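Local coordinates for uncharacterized protein (Thermanaerovibrio acidaminovorans, PDB 3QOO) that is of unknown function but has a hot-dog fold and is probably related to thioesterases specific for fluoroacetyl-CoA, at residues A77-V80 against L81-V85. Numbering follows the deposited sequence.
Sequences APAV and LGDDV
Val-80 and Asp-83 close a type II beta turn, with Leu-81 and Gly-82 at its corners. The amide N of Asp-83 donates a hydrogen bond to Val-80 O over 2.9 Å, with an N-H...O angle of 156°. Gly-82 has a positive phi of 87°, which suits glycine at the third position of such a turn.

The side chain of Asp-83 folds back over the incoming chain. Its CG stands opposite the backbone N (chi1 -163°), and this brings OD2 to 3.5 Å from Ala-79 CA and 3.6 Å from Ala-79 CB. Asp-107 OD2 also lies close to Asp-83 OD2, so a raised pKa for one of the two acids is possible.

The apolar contact is small. Ala-79 CB meets one branch of Val-85, CG2, at 3.7 Å. Val-80 CG1 passes 4.1 Å from Asp-83 CB.

The turn lies in the loop between strand 64-75 and strand 84-95, which starts right after it; the two strands are not neighbours in the antiparallel hot-dog sheet. Backbone hydrogen bonds join Ala-79 to Met-39, Leu-81 to Glu-37 and Asp-83 to Val-22. Phe-135 of the second subunit packs on Val-80 and Asp-83, placing the turn at the dimer interface.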
# COMPACT_ATOMS: atom_id res chain seq x y z
N ALA A 77 -9.11 -4.54 -11.48
CA ALA A 77 -10.33 -5.30 -11.45
C ALA A 77 -10.39 -6.06 -10.12
O ALA A 77 -9.37 -6.31 -9.49
CB ALA A 77 -10.39 -6.26 -12.67
N PRO A 78 -11.62 -6.42 -9.69
CA PRO A 78 -11.75 -7.01 -8.37
C PRO A 78 -11.25 -8.45 -8.30
O PRO A 78 -11.61 -9.28 -9.12
CB PRO A 78 -13.26 -6.90 -8.10
CG PRO A 78 -13.89 -6.95 -9.48
CD PRO A 78 -12.94 -6.10 -10.30
N ALA A 79 -10.46 -8.74 -7.27
CA ALA A 79 -10.03 -10.10 -6.93
C ALA A 79 -10.89 -10.54 -5.76
O ALA A 79 -10.65 -10.14 -4.62
CB ALA A 79 -8.54 -10.12 -6.60
N VAL A 80 -11.91 -11.32 -6.04
CA VAL A 80 -12.91 -11.67 -5.03
C VAL A 80 -12.35 -12.64 -3.98
O VAL A 80 -11.41 -13.41 -4.23
CB VAL A 80 -14.15 -12.34 -5.78
CG1 VAL A 80 -13.81 -13.72 -6.31
CG2 VAL A 80 -15.42 -12.39 -4.93
N LEU A 81 -12.97 -12.64 -2.81
CA LEU A 81 -12.71 -13.67 -1.82
C LEU A 81 -12.73 -15.05 -2.50
O LEU A 81 -13.64 -15.36 -3.27
CB LEU A 81 -13.81 -13.69 -0.78
CG LEU A 81 -13.76 -12.61 0.25
CD1 LEU A 81 -15.18 -12.52 0.86
CD2 LEU A 81 -12.71 -12.94 1.30
N GLY A 82 -11.74 -15.87 -2.18
CA GLY A 82 -11.62 -17.24 -2.71
C GLY A 82 -10.88 -17.30 -4.04
O GLY A 82 -10.56 -18.40 -4.51
N ASP A 83 -10.61 -16.15 -4.65
CA ASP A 83 -9.79 -16.09 -5.85
C ASP A 83 -8.36 -16.43 -5.53
O ASP A 83 -7.93 -16.20 -4.42
CB ASP A 83 -9.83 -14.66 -6.37
CG ASP A 83 -9.38 -14.49 -7.80
OD1 ASP A 83 -9.29 -15.46 -8.58
OD2 ASP A 83 -9.18 -13.30 -8.18
N ASP A 84 -7.66 -17.02 -6.49
CA ASP A 84 -6.22 -17.21 -6.41
C ASP A 84 -5.57 -16.23 -7.33
O ASP A 84 -5.78 -16.25 -8.55
CB ASP A 84 -5.83 -18.64 -6.76
CG ASP A 84 -6.16 -19.55 -5.64
OD1 ASP A 84 -5.58 -19.37 -4.56
OD2 ASP A 84 -6.99 -20.43 -5.83
N VAL A 85 -4.78 -15.35 -6.75
CA VAL A 85 -4.09 -14.28 -7.47
C VAL A 85 -2.60 -14.58 -7.58
O VAL A 85 -1.93 -14.75 -6.56
CB VAL A 85 -4.32 -12.91 -6.77
CG1 VAL A 85 -3.67 -11.81 -7.55
CG2 VAL A 85 -5.82 -12.64 -6.60